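Local atomic coordinates of farnesyl pyrophosphate synthetase (Staphylococcus aureus, PDB entry 5H9D), a protein that probably catalyses the magnesium-dependent chain elongation of prenyl diphosphates that yields heptaprenyl diphosphate. Residues S184-D187 with K188-R192; V48-S51 with S52-G55. All coordinates share one frame; numbering follows the deposited sequence.

Interaction 1 (S184-D187 with K188-R192)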
ATOM      1  N   SER A 184       1.662  21.973   8.143  1.00 66.94           N
ATOM      2  CA  SER A 184       1.886  23.422   8.194  1.00 68.63           C
ATOM      3  C   SER A 184       1.155  24.051   9.382  1.00 71.37           C
ATOM      4  O   SER A 184       0.813  25.237   9.384  1.00 71.23           O
ATOM      5  CB  SER A 184       1.424  24.078   6.883  1.00 65.31           C
ATOM      6  OG  SER A 184       0.047  23.875   6.659  1.00 62.52           O
ATOM      7  N   GLN A 185       0.913  23.226  10.390  1.00 74.60           N
ATOM      8  CA  GLN A 185       0.244  23.655  11.600  1.00 78.14           C
ATOM      9  C   GLN A 185      -1.062  24.429  11.375  1.00 79.77           C
ATOM     10  O   GLN A 185      -1.162  25.612  11.689  1.00 80.40           O
ATOM     11  CB  GLN A 185       1.208  24.490  12.447  1.00 79.10           C
ATOM     12  CG  GLN A 185       2.570  23.852  12.622  1.00 81.13           C
ATOM     13  CD  GLN A 185       3.302  24.345  13.859  1.00 82.36           C
ATOM     14  OE1 GLN A 185       3.222  23.728  14.933  1.00 80.39           O
ATOM     15  NE2 GLN A 185       4.011  25.469  13.720  1.00 81.78           N
ATOM     16  N   SER A 186      -2.060  23.759  10.813  1.00 80.84           N
ATOM     17  CA  SER A 186      -3.361  24.381  10.612  1.00 81.60           C
ATOM     18  C   SER A 186      -4.121  24.074  11.906  1.00 82.31           C
ATOM     19  O   SER A 186      -3.591  23.353  12.761  1.00 82.28           O
ATOM     20  CB  SER A 186      -4.063  23.773   9.396  1.00 81.16           C
ATOM     21  OG  SER A 186      -3.474  24.233   8.191  1.00 81.04           O
ATOM     22  N   ASP A 187      -5.338  24.597  12.066  1.00 82.06           N
ATOM     23  CA  ASP A 187      -6.084  24.349  13.299  1.00 82.91           C
ATOM     24  C   ASP A 187      -7.216  23.355  13.189  1.00 83.86           C
ATOM     25  O   ASP A 187      -7.790  23.171  12.116  1.00 84.35           O
ATOM     26  CB  ASP A 187      -6.613  25.658  13.885  1.00 82.77           C
ATOM     27  CG  ASP A 187      -6.853  26.704  12.835  1.00 82.54           C
ATOM     28  OD1 ASP A 187      -5.931  26.909  12.016  1.00 80.75           O
ATOM     29  OD2 ASP A 187      -7.948  27.321  12.837  1.00 82.39           O
ATOM     30  N   LYS A 188      -7.522  22.723  14.318  1.00 83.75           N
ATOM     31  CA  LYS A 188      -8.565  21.718  14.413  1.00 85.85           C
ATOM     32  C   LYS A 188      -9.616  21.788  13.305  1.00 85.77           C
ATOM     33  O   LYS A 188      -9.852  20.798  12.622  1.00 86.98           O
ATOM     34  CB  LYS A 188      -9.257  21.804  15.783  1.00 88.74           C
ATOM     35  CG  LYS A 188     -10.388  20.764  15.989  1.00 92.99           C
ATOM     36  CD  LYS A 188     -11.393  21.170  17.095  1.00 94.32           C
ATOM     37  CE  LYS A 188     -10.755  21.183  18.493  1.00 95.87           C
ATOM     38  NZ  LYS A 188     -11.714  21.627  19.550  1.00 95.92           N
ATOM     39  N   GLU A 189     -10.237  22.954  13.123  1.00 85.44           N
ATOM     40  CA  GLU A 189     -11.289  23.135  12.112  1.00 84.03           C
ATOM     41  C   GLU A 189     -10.852  23.014  10.674  1.00 82.02           C
ATOM     42  O   GLU A 189     -11.433  22.251   9.914  1.00 82.70           O
ATOM     43  CB  GLU A 189     -11.986  24.478  12.290  1.00 84.44           C
ATOM     44  CG  GLU A 189     -13.247  24.345  13.087  1.00 87.09           C
ATOM     45  CD  GLU A 189     -14.210  23.340  12.476  1.00 88.10           C
ATOM     46  OE1 GLU A 189     -14.717  23.595  11.350  1.00 88.10           O
ATOM     47  OE2 GLU A 189     -14.453  22.296  13.128  1.00 88.57           O
ATOM     48  N   THR A 190      -9.843  23.785  10.301  1.00 80.10           N
ATOM     49  CA  THR A 190      -9.324  23.749   8.943  1.00 78.17           C
ATOM     50  C   THR A 190      -8.883  22.329   8.583  1.00 76.03           C
ATOM     51  O   THR A 190      -9.117  21.868   7.474  1.00 75.06           O
ATOM     52  CB  THR A 190      -8.154  24.755   8.782  1.00 78.25           C
ATOM     53  OG1 THR A 190      -7.276  24.658   9.915  1.00 79.70           O
ATOM     54  CG2 THR A 190      -8.696  26.182   8.687  1.00 76.83           C
ATOM     55  N   VAL A 191      -8.264  21.637   9.536  1.00 74.70           N
ATOM     56  CA  VAL A 191      -7.813  20.264   9.317  1.00 73.52           C
ATOM     57  C   VAL A 191      -9.042  19.370   9.167  1.00 73.93           C
ATOM     58  O   VAL A 191      -9.165  18.607   8.200  1.00 75.76           O
ATOM     59  CB  VAL A 191      -6.944  19.733  10.503  1.00 71.62           C
ATOM     60  CG1 VAL A 191      -6.595  18.269  10.280  1.00 68.29           C
ATOM     61  CG2 VAL A 191      -5.665  20.546  10.621  1.00 70.11           C
ATOM     62  N   ARG A 192      -9.955  19.464  10.126  1.00 72.57           N
ATOM     63  CA  ARG A 192     -11.166  18.668  10.071  1.00 71.37           C
ATOM     64  C   ARG A 192     -11.857  18.977   8.745  1.00 69.56           C
ATOM     65  O   ARG A 192     -12.425  18.096   8.101  1.00 68.25           O
ATOM     66  CB  ARG A 192     -12.080  19.011  11.247  1.00 73.09           C
ATOM     67  CG  ARG A 192     -12.582  17.783  12.000  1.00 76.03           C
ATOM     68  CD  ARG A 192     -13.554  16.964  11.168  1.00 77.90           C
ATOM     69  NE  ARG A 192     -14.947  17.325  11.424  1.00 80.27           N
ATOM     70  CZ  ARG A 192     -15.508  18.507  11.162  1.00 81.10           C
ATOM     71  NH1 ARG A 192     -14.806  19.498  10.618  1.00 80.68           N
ATOM     72  NH2 ARG A 192     -16.794  18.692  11.444  1.00 80.32           N
TER

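Interaction 2 (V48-S51 with S52-G55)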
ATOM      1  N   VAL A  48      -1.711  17.191  -1.057  1.00 57.05           N
ATOM      2  CA  VAL A  48      -0.890  17.452   0.120  1.00 58.48           C
ATOM      3  C   VAL A  48      -0.345  18.892   0.063  1.00 60.89           C
ATOM      4  O   VAL A  48      -0.483  19.650   1.037  1.00 60.33           O
ATOM      5  CB  VAL A  48       0.283  16.451   0.236  1.00 57.10           C
ATOM      6  CG1 VAL A  48       1.107  16.757   1.458  1.00 56.89           C
ATOM      7  CG2 VAL A  48      -0.244  15.043   0.311  1.00 56.12           C
ATOM      8  N   ILE A  49       0.275  19.265  -1.065  1.00 61.89           N
ATOM      9  CA  ILE A  49       0.788  20.625  -1.229  1.00 62.72           C
ATOM     10  C   ILE A  49      -0.394  21.592  -0.936  1.00 62.08           C
ATOM     11  O   ILE A  49      -0.357  22.319   0.044  1.00 60.96           O
ATOM     12  CB  ILE A  49       1.379  20.853  -2.694  1.00 65.34           C
ATOM     13  CG1 ILE A  49       2.873  20.497  -2.757  1.00 64.79           C
ATOM     14  CG2 ILE A  49       1.245  22.315  -3.130  1.00 66.29           C
ATOM     15  CD1 ILE A  49       3.142  19.045  -2.947  1.00 64.37           C
ATOM     16  N   LEU A  50      -1.445  21.557  -1.762  1.00 62.59           N
ATOM     17  CA  LEU A  50      -2.640  22.412  -1.604  1.00 62.49           C
ATOM     18  C   LEU A  50      -3.237  22.457  -0.206  1.00 63.82           C
ATOM     19  O   LEU A  50      -3.559  23.531   0.282  1.00 63.89           O
ATOM     20  CB  LEU A  50      -3.751  22.004  -2.574  1.00 58.79           C
ATOM     21  CG  LEU A  50      -3.830  22.838  -3.843  1.00 56.98           C
ATOM     22  CD1 LEU A  50      -5.102  22.504  -4.554  1.00 55.78           C
ATOM     23  CD2 LEU A  50      -3.789  24.317  -3.497  1.00 56.88           C
ATOM     24  N   SER A  51      -3.400  21.296   0.422  1.00 65.09           N
ATOM     25  CA  SER A  51      -3.932  21.219   1.780  1.00 66.81           C
ATOM     26  C   SER A  51      -3.075  21.969   2.789  1.00 66.68           C
ATOM     27  O   SER A  51      -3.538  22.284   3.870  1.00 69.03           O
ATOM     28  CB  SER A  51      -4.022  19.761   2.260  1.00 67.03           C
ATOM     29  OG  SER A  51      -5.077  19.068   1.631  1.00 71.13           O
ATOM     30  N   SER A  52      -1.824  22.242   2.461  1.00 66.88           N
ATOM     31  CA  SER A  52      -0.979  22.918   3.422  1.00 67.79           C
ATOM     32  C   SER A  52      -1.004  24.431   3.356  1.00 69.05           C
ATOM     33  O   SER A  52      -0.512  25.064   4.270  1.00 71.83           O
ATOM     34  CB  SER A  52       0.461  22.432   3.304  1.00 66.22           C
ATOM     35  OG  SER A  52       1.091  22.997   2.177  1.00 66.61           O
ATOM     36  N   GLN A  53      -1.571  25.016   2.304  1.00 70.64           N
ATOM     37  CA  GLN A  53      -1.627  26.484   2.175  1.00 72.32           C
ATOM     38  C   GLN A  53      -2.573  27.212   3.171  1.00 73.23           C
ATOM     39  O   GLN A  53      -2.552  28.443   3.265  1.00 73.29           O
ATOM     40  CB  GLN A  53      -2.030  26.884   0.747  1.00 71.85           C
ATOM     41  CG  GLN A  53      -1.274  26.163  -0.353  1.00 71.60           C
ATOM     42  CD  GLN A  53       0.208  26.429  -0.332  1.00 70.88           C
ATOM     43  OE1 GLN A  53       0.650  27.577  -0.421  1.00 73.75           O
ATOM     44  NE2 GLN A  53       0.989  25.374  -0.225  1.00 69.82           N
ATOM     45  N   PHE A  54      -3.398  26.464   3.901  1.00 73.15           N
ATOM     46  CA  PHE A  54      -4.318  27.082   4.862  1.00 73.64           C
ATOM     47  C   PHE A  54      -3.779  26.916   6.293  1.00 74.82           C
ATOM     48  O   PHE A  54      -4.527  26.907   7.284  1.00 75.28           O
ATOM     49  CB  PHE A  54      -5.712  26.453   4.697  1.00 70.76           C
ATOM     50  CG  PHE A  54      -6.196  26.472   3.276  1.00 68.68           C
ATOM     51  CD1 PHE A  54      -6.830  27.578   2.760  1.00 67.28           C
ATOM     52  CD2 PHE A  54      -5.912  25.421   2.418  1.00 67.37           C
ATOM     53  CE1 PHE A  54      -7.168  27.638   1.409  1.00 67.29           C
ATOM     54  CE2 PHE A  54      -6.245  25.479   1.073  1.00 65.00           C
ATOM     55  CZ  PHE A  54      -6.873  26.589   0.570  1.00 65.34           C
ATOM     56  N   GLY A  55      -2.462  26.802   6.382  1.00 74.90           N
ATOM     57  CA  GLY A  55      -1.831  26.629   7.668  1.00 75.58           C
ATOM     58  C   GLY A  55      -1.086  27.884   8.031  1.00 76.41           C
ATOM     59  O   GLY A  55      -1.588  28.994   7.854  1.00 77.09           O
TER

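Interaction 1 (S184-D187 with K188-R192)
Thr190 reaches back across the opening turn of helix 188-215 to the backbone of Asp187. Its CB lies 3.7 Å from Asp187 O, and the branch that leaves CB for OG1 carries the polar part of the contact. With chi1 at 44°, OG1 sits between the backbone N and the carbonyl carbon and faces the incoming chain, while the methyl CG2 stands beside the backbone N. At the tip, OG1 donates to Asp187 O over 2.7 Å, in the plane of that carbonyl and on one of its lone pairs. OG1 also lies 3.4 Å from Ser186 CB. The carboxylate of Asp187 passes the threonine side chain at a slant, and its OD1 comes within 3.4 Å of Thr190 OG1.

The same carbonyl takes a second donor. Val191 N meets Asp187 O at 3.0 Å in a nearly straight bond (173°), so one oxygen is gripped by a backbone amide and a hydroxyl together. A small beta-branched residue with a hydroxyl suits position 190, since its hydroxyl, one bond from CB, can reach the carbonyl three residues back. Alongside, Val191 CG2 packs at 3.8 Å on Ser186 CB, and its side chain also rests on Glu178, Ala181 and Ile182 of helix 158-183.

Lys188, Glu189 and Arg192, long and charged, suit the exposed side. The whole is typical of a helix entry: a backbone bond to the residue four back, reinforced by a threonine hydroxyl bonded to the carbonyl three residues earlier, where a short connection joins two helices of this largely helical prenyl synthase fold.

Interaction 2 (V48-S51 with S52-G55)
A chi1 of 76° places Ser52 OG between its own backbone N and carbonyl carbon, turned back to Ile49, and a bend at chi2 (-62°) folds Gln53 toward the same residue. The hydroxyl donates to Ile49 O over 2.7 Å, in the carbonyl plane and on a lone pair. Ser52 N donates to that oxygen too, at 2.8 Å, but from above the plane, so the two donors arrive in different directions. Gln53 NE2 adds a weak bond to Ile49 O, long at 3.3 Å though straight. A short hydroxyl side chain and a flexible amide are well suited to supplying donors here, where the regular helical bonding runs down: the bond of Ser52 N to Val48 O, four residues back, is weak, its better one being to Ile49 O, and Gln53 N bonds three residues back to Leu50 O at 3.2 Å.

Phe54 lies against the carbonyls of Leu50 and Ser51. Its CE2 approaches Leu50 O obliquely at 3.4 Å, while Ser51 O lies near the ring plane, at the edge. Ser52 to Gly55 form a type I beta turn, with a weak closing bond. Ser51 OG is hydrogen-bonded to Phe47 O, one turn back, which satisfies a buried hydroxyl.

Around this turn, Val48, Ile49 and Ser52 meet helix 62-85. Ile49 and Leu50, large and apolar as their burial between helices suits, also rest on helix 6-20, and Leu50, Gln53 and Phe54 pack on helix 302-315.

How the interactions relate
Interactions 1 and 2 are neighbours, with centres about 10 Å apart on the same side of the chain's centre, though far apart in sequence. Two serines of 184-187 join them: Ser184 OG is hydrogen-bonded to Ser52 O at 2.7 Å, and Ser186 OG reaches Phe54 O at 3.0 Å, a weak bond. Gly55, which has no side chain, lies beside both serine hydroxyls. Thus the turn leaving helix 43-51 is tied to the loop entering helix 188-215. In this family the aspartate-rich, metal-binding motifs fall late in helices 62-85 and 188-215; both contacts lie by the starts of these helices, and so probably away from the active site.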